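Local coordinates for protein myosin-I heavy chain (Dictyostelium discoideum, PDB 5EJY) that serves as an actin-based motor with ATPase activity in early phagocytosis and adhesion, represented here by the first MyTH4-FERM unit of its tail, at residues L174-L179 against H216-T221. Residues are numbered along the deposited sequence; the frame is centred on the assembly and turned at random.
Sequences LQRFTL and HIDSAT
Phe177 and Ala220 bring the two backbones together, CA to CA 5.6 Å, where the last turns of helix 161-180 meet the type I beta turn from Asp218 to Thr221 that follows strand 212-217. The methyl of Ala220 sits over the centre of the Phe177 ring in a CH-pi contact, its CB 3.6 Å from the ring centroid and only 8° off the normal. Ala220 CB also packs against Arg176 CB, so the one methyl touches two successive helix side chains. At the far end of the ring, Phe177 CZ lies 3.4 Å from Ser219 O and also touches Ser219 CB.

Beside the ring, the Arg176 chain bends at chi2 (-90°) and chi3 and grips Asp218 side-on. NE bonds Asp218 OD2 at 2.9 Å, using the syn lone pair of that oxygen, with OD2 tilted somewhat out of the guanidinium plane, while NH2 reaches Asp218 OD1 at 3.1 Å, nearly in the guanidinium plane but out of the carboxylate plane. The two planes are 38° apart, so the salt bridge is twisted rather than flat. Asp218 OD1 also accepts a weak hydrogen bond from Ala220 N, and so joins the helix to the turn; separately, Asp218 N braces the turn by bonding Thr221 OG1 at 3.0 Å. Arg176 NH1 forms a second salt bridge with Glu225, and Ser219 OG bonds to Glu191. An alanine at Arg176 would keep the CB contact with Ala220 but would probably leave the Asp218 carboxylate without this cationic mate, and Glu225 without this salt bridge. The contact joins the helical MyTH4 domain to the ubiquitin-like first lobe of the FERM domain, an interdomain interface within the MyTH4-FERM tandem.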
ATOM      1  N   LEU A 174      -6.999   0.774 -17.701  1.00 22.03           N
ATOM      2  CA  LEU A 174      -7.036   2.221 -17.941  1.00 21.88           C
ATOM      3  C   LEU A 174      -8.245   2.829 -17.245  1.00 22.69           C
ATOM      4  O   LEU A 174      -8.147   3.910 -16.682  1.00 25.75           O
ATOM      5  CB  LEU A 174      -7.088   2.572 -19.434  1.00 23.59           C
ATOM      6  CG  LEU A 174      -5.859   2.414 -20.329  1.00 24.19           C
ATOM      7  CD1 LEU A 174      -6.223   2.904 -21.745  1.00 25.99           C
ATOM      8  CD2 LEU A 174      -4.668   3.187 -19.793  1.00 23.78           C
ATOM      9  N   GLN A 175      -9.388   2.138 -17.303  1.00 23.86           N
ATOM     10  CA  GLN A 175     -10.586   2.599 -16.593  1.00 22.10           C
ATOM     11  C   GLN A 175     -10.368   2.637 -15.068  1.00 22.01           C
ATOM     12  O   GLN A 175     -10.767   3.583 -14.395  1.00 22.67           O
ATOM     13  CB  GLN A 175     -11.766   1.683 -16.884  1.00 27.43           C
ATOM     14  CG  GLN A 175     -12.304   1.726 -18.305  1.00 26.27           C
ATOM     15  CD  GLN A 175     -13.312   0.632 -18.523  1.00 25.90           C
ATOM     16  OE1 GLN A 175     -12.959  -0.546 -18.596  1.00 28.59           O
ATOM     17  NE2 GLN A 175     -14.587   1.006 -18.587  1.00 30.14           N
ATOM     18  N   ARG A 176      -9.764   1.585 -14.529  1.00 22.17           N
ATOM     19  CA  ARG A 176      -9.473   1.527 -13.092  1.00 22.67           C
ATOM     20  C   ARG A 176      -8.584   2.698 -12.632  1.00 21.77           C
ATOM     21  O   ARG A 176      -8.783   3.281 -11.556  1.00 24.48           O
ATOM     22  CB  ARG A 176      -8.804   0.184 -12.766  1.00 19.99           C
ATOM     23  CG  ARG A 176      -9.714  -1.046 -12.976  1.00 22.12           C
ATOM     24  CD  ARG A 176     -10.504  -1.396 -11.715  1.00 26.75           C
ATOM     25  NE  ARG A 176      -9.594  -1.671 -10.609  1.00 23.13           N
ATOM     26  CZ  ARG A 176      -9.778  -1.273  -9.349  1.00 27.64           C
ATOM     27  NH1 ARG A 176     -10.869  -0.600  -8.997  1.00 23.78           N
ATOM     28  NH2 ARG A 176      -8.854  -1.548  -8.436  1.00 21.00           N
ATOM     29  N   PHE A 177      -7.575   3.033 -13.425  1.00 22.09           N
ATOM     30  CA  PHE A 177      -6.692   4.139 -13.049  1.00 22.70           C
ATOM     31  C   PHE A 177      -7.377   5.498 -13.245  1.00 27.62           C
ATOM     32  O   PHE A 177      -7.068   6.459 -12.550  1.00 25.65           O
ATOM     33  CB  PHE A 177      -5.349   4.080 -13.790  1.00 20.70           C
ATOM     34  CG  PHE A 177      -4.330   3.193 -13.126  1.00 21.97           C
ATOM     35  CD1 PHE A 177      -3.845   3.508 -11.868  1.00 23.07           C
ATOM     36  CD2 PHE A 177      -3.864   2.035 -13.757  1.00 17.61           C
ATOM     37  CE1 PHE A 177      -2.916   2.694 -11.232  1.00 20.49           C
ATOM     38  CE2 PHE A 177      -2.932   1.227 -13.129  1.00 20.07           C
ATOM     39  CZ  PHE A 177      -2.449   1.563 -11.862  1.00 17.28           C
ATOM     40  N   THR A 178      -8.321   5.572 -14.177  1.00 27.52           N
ATOM     41  CA  THR A 178      -9.097   6.801 -14.311  1.00 28.16           C
ATOM     42  C   THR A 178      -9.920   6.998 -13.042  1.00 25.47           C
ATOM     43  O   THR A 178     -10.091   8.113 -12.556  1.00 31.36           O
ATOM     44  CB  THR A 178     -10.031   6.755 -15.541  1.00 30.48           C
ATOM     45  OG1 THR A 178      -9.250   6.504 -16.718  1.00 29.31           O
ATOM     46  CG2 THR A 178     -10.780   8.076 -15.701  1.00 32.96           C
ATOM     47  N   LEU A 179     -10.414   5.896 -12.495  1.00 28.76           N
ATOM     48  CA  LEU A 179     -11.164   5.942 -11.249  1.00 26.63           C
ATOM     49  C   LEU A 179     -10.258   6.233 -10.054  1.00 31.45           C
ATOM     50  O   LEU A 179     -10.569   7.082  -9.219  1.00 28.77           O
ATOM     51  CB  LEU A 179     -11.903   4.624 -11.032  1.00 29.56           C
ATOM     52  CG  LEU A 179     -12.600   4.492  -9.680  1.00 36.23           C
ATOM     53  CD1 LEU A 179     -13.779   5.445  -9.600  1.00 40.77           C
ATOM     54  CD2 LEU A 179     -13.050   3.062  -9.454  1.00 28.78           C
ATOM     55  N   HIS A 216      -6.701 -10.903  -3.798  1.00 23.06           N
ATOM     56  CA  HIS A 216      -6.372 -10.784  -5.210  1.00 23.46           C
ATOM     57  C   HIS A 216      -6.663  -9.360  -5.647  1.00 23.63           C
ATOM     58  O   HIS A 216      -7.804  -8.892  -5.556  1.00 26.63           O
ATOM     59  CB  HIS A 216      -7.162 -11.796  -6.051  1.00 22.87           C
ATOM     60  CG  HIS A 216      -6.728 -13.212  -5.834  1.00 28.01           C
ATOM     61  ND1 HIS A 216      -7.278 -14.019  -4.861  1.00 32.44           N
ATOM     62  CD2 HIS A 216      -5.769 -13.954  -6.438  1.00 31.33           C
ATOM     63  CE1 HIS A 216      -6.686 -15.201  -4.884  1.00 27.48           C
ATOM     64  NE2 HIS A 216      -5.765 -15.186  -5.831  1.00 34.20           N
ATOM     65  N   ILE A 217      -5.627  -8.667  -6.108  1.00 21.20           N
ATOM     66  CA  ILE A 217      -5.766  -7.264  -6.482  1.00 17.86           C
ATOM     67  C   ILE A 217      -5.268  -6.987  -7.899  1.00 22.42           C
ATOM     68  O   ILE A 217      -4.703  -7.869  -8.567  1.00 22.36           O
ATOM     69  CB  ILE A 217      -4.994  -6.326  -5.486  1.00 20.36           C
ATOM     70  CG1 ILE A 217      -3.480  -6.527  -5.586  1.00 19.06           C
ATOM     71  CG2 ILE A 217      -5.440  -6.581  -4.042  1.00 23.72           C
ATOM     72  CD1 ILE A 217      -2.677  -5.538  -4.692  1.00 21.10           C
ATOM     73  N   ASP A 218      -5.479  -5.757  -8.359  1.00 20.75           N
ATOM     74  CA  ASP A 218      -4.880  -5.330  -9.616  1.00 21.46           C
ATOM     75  C   ASP A 218      -3.973  -4.126  -9.427  1.00 22.65           C
ATOM     76  O   ASP A 218      -3.813  -3.620  -8.295  1.00 19.48           O
ATOM     77  CB  ASP A 218      -5.920  -5.152 -10.753  1.00 20.67           C
ATOM     78  CG  ASP A 218      -6.828  -3.939 -10.576  1.00 22.79           C
ATOM     79  OD1 ASP A 218      -6.524  -3.019  -9.789  1.00 21.58           O
ATOM     80  OD2 ASP A 218      -7.878  -3.897 -11.265  1.00 24.07           O
ATOM     81  N   SER A 219      -3.347  -3.687 -10.518  1.00 19.97           N
ATOM     82  CA  SER A 219      -2.356  -2.607 -10.425  1.00 17.76           C
ATOM     83  C   SER A 219      -2.907  -1.323  -9.812  1.00 18.92           C
ATOM     84  O   SER A 219      -2.156  -0.550  -9.206  1.00 18.08           O
ATOM     85  CB  SER A 219      -1.805  -2.289 -11.821  1.00 18.34           C
ATOM     86  OG  SER A 219      -1.230  -3.458 -12.381  1.00 20.29           O
ATOM     87  N   ALA A 220      -4.203  -1.087  -9.988  1.00 17.26           N
ATOM     88  CA  ALA A 220      -4.833   0.164  -9.540  1.00 16.49           C
ATOM     89  C   ALA A 220      -5.474   0.068  -8.157  1.00 17.19           C
ATOM     90  O   ALA A 220      -6.038   1.046  -7.671  1.00 20.97           O
ATOM     91  CB  ALA A 220      -5.873   0.617 -10.547  1.00 20.60           C
ATOM     92  N   THR A 221      -5.378  -1.092  -7.519  1.00 16.22           N
ATOM     93  CA  THR A 221      -6.051  -1.318  -6.237  1.00 19.12           C
ATOM     94  C   THR A 221      -5.489  -0.428  -5.129  1.00 20.32           C
ATOM     95  O   THR A 221      -4.282  -0.400  -4.894  1.00 18.94           O
ATOM     96  CB  THR A 221      -5.977  -2.797  -5.811  1.00 21.32           C
ATOM     97  OG1 THR A 221      -6.744  -3.582  -6.733  1.00 21.06           O
ATOM     98  CG2 THR A 221      -6.557  -2.983  -4.391  1.00 19.72           C
TER